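Local atomic coordinates of pyocin-S2 (Pseudomonas aeruginosa, PDB entry 5ODW), a protein that kills sensitive bacteria as a nuclease bacteriocin that breaks down chromosomal DNA, the piece described here being its N-terminal part, which recognises a receptor on the target cell. Residues H65-K69 with Y167-I171; T76-V80 with L109-K113. One frame throughout, in Å; residues are numbered along the deposited sequence.

Interaction 1. Residues H65-K69 with Y167-I171; sequences HSELK and YSADI
His65 and Tyr167 stack face against face between two helical segments that run side by side in one direction, a parallel helix pair within an elongated, mainly helical domain. The evidence for parallelism is the 5° between the N-to-C axis directions, with the axes 10.7 Å apart. The stack is offset: the ring centroids of His65 and Tyr167 lie 4.3 Å apart and the planes differ by 11°. Tyr167 CD1 sits over the centre of the imidazole, while His65 CB lies above the phenol face, shifted toward its rim, and adds a CH-pi contact. His65 reaches this position because CG is turned opposite the backbone N (chi1 163°), which sends the ring across the gap between the helices.

The imidazole is then bordered by two further residues of 167-171. Asp170 OD2 comes to its edge, near the ring plane, beside CE1, with the carboxylate turned well out of that plane. Asp170 OD2 is also 3.4 Å from His65 NE2, but the angle is too poor for a hydrogen bond. Ile171 approaches obliquely, its CD1 lying 3.6 Å from His65 ND1. One turn further along, Leu68 CD2 packs on Ile171 CG1 at 3.8 Å, extending the contact with purely apolar atoms. Lys69 lays its bent chain near the same carboxylate, yet Lys69 NZ stays 4.6 Å from Asp170 OD2, beyond a salt bridge, so any attraction is probably modest.

In the next shell, Ile171 also touches Ile23, Ile24 and Leu72. The stacked imidazole limits rotation of the Tyr167 ring, whose far end is held in place where OH is hydrogen-bonded to Asp62 OD1 and, weakly, to Arg58 NH2.

Interaction 2. Residues T76-V80 with L109-K113; sequences TLKEV and LMDAK
Glu79 OE1 and Lys113 NZ form the salt bridge that spans the two helices, 3.4 Å apart and also a weak hydrogen bond. The two side chains meet from opposite directions. Glu79 extends beyond CG, and Lys113 is nearly straight until its last torsion, where chi4 of -61° bends the ammonium group aside. That bend leaves CE as close as the nitrogen: Lys113 CE also lies 3.4 Å from Glu79 OE1. The other carboxylate oxygen takes a lesser part, with Glu79 OE2 at 3.9 Å from Lys113 NZ.

Methyl groups continue the interface next to the charged pair. Leu109 CD1 lies 3.9 Å from Glu79 OE1, so the same oxygen has an apolar neighbour besides the lysine. The second methyl of Leu109, CD2, packs on Val80 CG2 at 3.8 Å, the apolar contact of the pair. All five touching residues are buried, which sets the salt bridge in a largely enclosed environment. Glu75 OE2 lies close to Glu79 OE2; this proximity of like charges could raise the proton affinity of one carboxylate, and the lysine would partly offset it.

The long helix 153-204 contributes Gln175, which is touched by both Glu79 and Lys113, and Gln175 OE1 forms a weak hydrogen bond with Thr76 OG1. With axes 12.5 Å apart and directions 121° apart, the segments are neither parallel nor tightly packed; their side chains bridge the gap beside a third helix, as in an irregular helical bundle.

From the N terminus, the chain runs through the short strands 12-14 and 24-26 into helix 47-70, which supplies residues 65-69. Helix 72-86 follows almost at once and carries 76-80; helix 96-121 then brings in 109-113, closing interaction 2 after 28 intervening residues. Only after helix 133-148 does helix 153-204 supply 167-171 and close interaction 1, across 97 residues. Interaction 2 is therefore nested inside the loop of interaction 1, without crossing it. Their centres lie 14 Å apart and their nearest atoms about 6 Å. Helix 153-204 is common ground: it is a partner in interaction 1 and, through Gln175, borders interaction 2.

Interaction 1. Residues H65-K69 with Y167-I171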
# COMPACT_ATOMS: atom_id res chain seq x y z
N HIS C 65 21.72 17.27 36.64
CA HIS C 65 23.16 17.05 36.55
C HIS C 65 23.95 18.35 36.88
O HIS C 65 24.91 18.30 37.63
CB HIS C 65 23.53 16.47 35.15
CG HIS C 65 24.98 16.58 34.76
ND1 HIS C 65 25.98 15.87 35.42
CD2 HIS C 65 25.55 17.30 33.77
CE1 HIS C 65 27.11 16.20 34.82
NE2 HIS C 65 26.90 17.05 33.82
N SER C 66 23.57 19.50 36.27
CA SER C 66 24.25 20.78 36.46
C SER C 66 24.03 21.41 37.84
O SER C 66 24.89 22.16 38.29
CB SER C 66 23.91 21.77 35.34
OG SER C 66 22.56 21.66 34.94
N GLU C 67 22.90 21.09 38.50
CA GLU C 67 22.61 21.59 39.86
C GLU C 67 23.60 20.95 40.86
O GLU C 67 23.99 21.57 41.86
CB GLU C 67 21.14 21.27 40.25
CG GLU C 67 20.69 21.80 41.61
CD GLU C 67 19.25 21.57 42.05
OE1 GLU C 67 18.48 20.93 41.30
OE2 GLU C 67 18.89 22.05 43.15
N LEU C 68 24.00 19.70 40.55
CA LEU C 68 24.88 18.83 41.31
C LEU C 68 26.37 19.13 41.05
O LEU C 68 27.14 19.14 42.00
CB LEU C 68 24.49 17.38 40.99
CG LEU C 68 25.16 16.26 41.74
CD1 LEU C 68 24.79 16.26 43.23
CD2 LEU C 68 24.80 14.94 41.12
N LYS C 69 26.73 19.42 39.81
CA LYS C 69 28.10 19.82 39.49
C LYS C 69 28.40 21.18 40.14
O LYS C 69 29.49 21.41 40.66
CB LYS C 69 28.34 19.86 37.99
CG LYS C 69 29.75 19.46 37.60
CD LYS C 69 29.91 19.31 36.09
CE LYS C 69 30.03 20.66 35.41
NZ LYS C 69 30.46 20.52 33.99
N TYR C 167 25.80 10.95 32.98
CA TYR C 167 25.86 12.03 33.94
C TYR C 167 26.35 11.53 35.29
O TYR C 167 26.98 12.30 36.01
CB TYR C 167 24.50 12.76 34.05
CG TYR C 167 24.11 13.58 32.83
CD1 TYR C 167 25.07 14.22 32.06
CD2 TYR C 167 22.78 13.74 32.48
CE1 TYR C 167 24.72 14.97 30.93
CE2 TYR C 167 22.41 14.49 31.36
CZ TYR C 167 23.39 15.10 30.59
OH TYR C 167 23.06 15.84 29.49
N SER C 168 26.07 10.24 35.65
CA SER C 168 26.55 9.65 36.91
C SER C 168 28.05 9.43 36.80
O SER C 168 28.76 9.70 37.76
CB SER C 168 25.83 8.35 37.23
OG SER C 168 24.51 8.64 37.67
N ALA C 169 28.54 9.02 35.62
CA ALA C 169 29.97 8.82 35.36
C ALA C 169 30.73 10.13 35.39
O ALA C 169 31.88 10.14 35.79
CB ALA C 169 30.17 8.12 34.02
N ASP C 170 30.11 11.23 34.96
CA ASP C 170 30.76 12.54 34.99
C ASP C 170 30.99 12.98 36.46
O ASP C 170 32.10 13.35 36.84
CB ASP C 170 29.93 13.59 34.19
CG ASP C 170 30.65 14.92 33.96
OD1 ASP C 170 31.77 14.90 33.38
OD2 ASP C 170 30.09 15.97 34.33
N ILE C 171 29.93 12.88 37.27
CA ILE C 171 29.89 13.19 38.70
C ILE C 171 30.90 12.31 39.48
O ILE C 171 31.79 12.86 40.13
CB ILE C 171 28.42 13.09 39.24
CG1 ILE C 171 27.45 14.10 38.55
CG2 ILE C 171 28.35 13.19 40.76
CD1 ILE C 171 27.84 15.62 38.55

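Interaction 2. Residues T76-V80 with L109-K113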
# COMPACT_ATOMS: atom_id res chain seq x y z
N THR C 76 29.48 16.20 48.26
CA THR C 76 30.32 15.05 48.58
C THR C 76 30.89 15.16 50.02
O THR C 76 30.90 14.16 50.74
CB THR C 76 31.33 14.79 47.47
OG1 THR C 76 31.75 13.42 47.53
CG2 THR C 76 32.50 15.72 47.50
N LEU C 77 31.26 16.39 50.47
CA LEU C 77 31.72 16.54 51.85
C LEU C 77 30.57 16.30 52.86
O LEU C 77 30.83 15.84 53.97
CB LEU C 77 32.48 17.86 52.11
CG LEU C 77 33.83 18.04 51.37
CD1 LEU C 77 34.42 19.41 51.65
CD2 LEU C 77 34.87 16.94 51.71
N LYS C 78 29.32 16.52 52.42
CA LYS C 78 28.13 16.22 53.22
C LYS C 78 27.91 14.67 53.28
O LYS C 78 27.42 14.16 54.30
CB LYS C 78 26.88 16.93 52.65
CG LYS C 78 25.71 17.04 53.63
CD LYS C 78 24.38 17.23 52.86
CE LYS C 78 23.16 16.84 53.67
NZ LYS C 78 21.92 16.88 52.85
N GLU C 79 28.29 13.93 52.19
CA GLU C 79 28.19 12.46 52.16
C GLU C 79 29.17 11.91 53.19
O GLU C 79 28.82 11.03 53.99
CB GLU C 79 28.56 11.90 50.77
CG GLU C 79 27.46 11.92 49.73
CD GLU C 79 27.82 11.18 48.45
OE1 GLU C 79 28.55 10.17 48.54
OE2 GLU C 79 27.34 11.60 47.37
N VAL C 80 30.42 12.46 53.16
CA VAL C 80 31.53 12.16 54.05
C VAL C 80 31.07 12.42 55.48
O VAL C 80 31.25 11.54 56.33
CB VAL C 80 32.79 13.00 53.64
CG1 VAL C 80 33.89 12.98 54.72
CG2 VAL C 80 33.35 12.54 52.30
N LEU C 109 34.85 5.42 50.61
CA LEU C 109 33.90 6.12 49.75
C LEU C 109 34.47 6.24 48.35
O LEU C 109 33.76 5.94 47.40
CB LEU C 109 33.52 7.50 50.31
CG LEU C 109 32.32 8.19 49.64
CD1 LEU C 109 31.03 7.38 49.81
CD2 LEU C 109 32.15 9.61 50.17
N MET C 110 35.75 6.64 48.25
CA MET C 110 36.50 6.78 47.00
C MET C 110 36.46 5.47 46.22
O MET C 110 36.09 5.49 45.04
CB MET C 110 37.95 7.18 47.31
CG MET C 110 38.60 7.99 46.21
SD MET C 110 40.41 7.94 46.25
CE MET C 110 40.75 8.91 47.72
N ASP C 111 36.79 4.37 46.88
CA ASP C 111 36.79 3.06 46.25
C ASP C 111 35.41 2.65 45.77
O ASP C 111 35.27 2.05 44.70
CB ASP C 111 37.36 2.01 47.21
CG ASP C 111 38.86 2.14 47.40
OD1 ASP C 111 39.46 3.01 46.75
OD2 ASP C 111 39.42 1.38 48.20
N ALA C 112 34.38 2.95 46.56
CA ALA C 112 33.01 2.61 46.20
C ALA C 112 32.62 3.33 44.92
O ALA C 112 31.96 2.78 44.05
CB ALA C 112 32.07 2.98 47.33
N LYS C 113 33.02 4.59 44.84
CA LYS C 113 32.77 5.44 43.67
C LYS C 113 33.59 5.00 42.48
O LYS C 113 33.11 5.05 41.34
CB LYS C 113 33.01 6.92 44.01
CG LYS C 113 31.97 7.43 44.99
CD LYS C 113 31.91 8.93 45.13
CE LYS C 113 30.79 9.32 46.07
NZ LYS C 113 29.47 8.89 45.56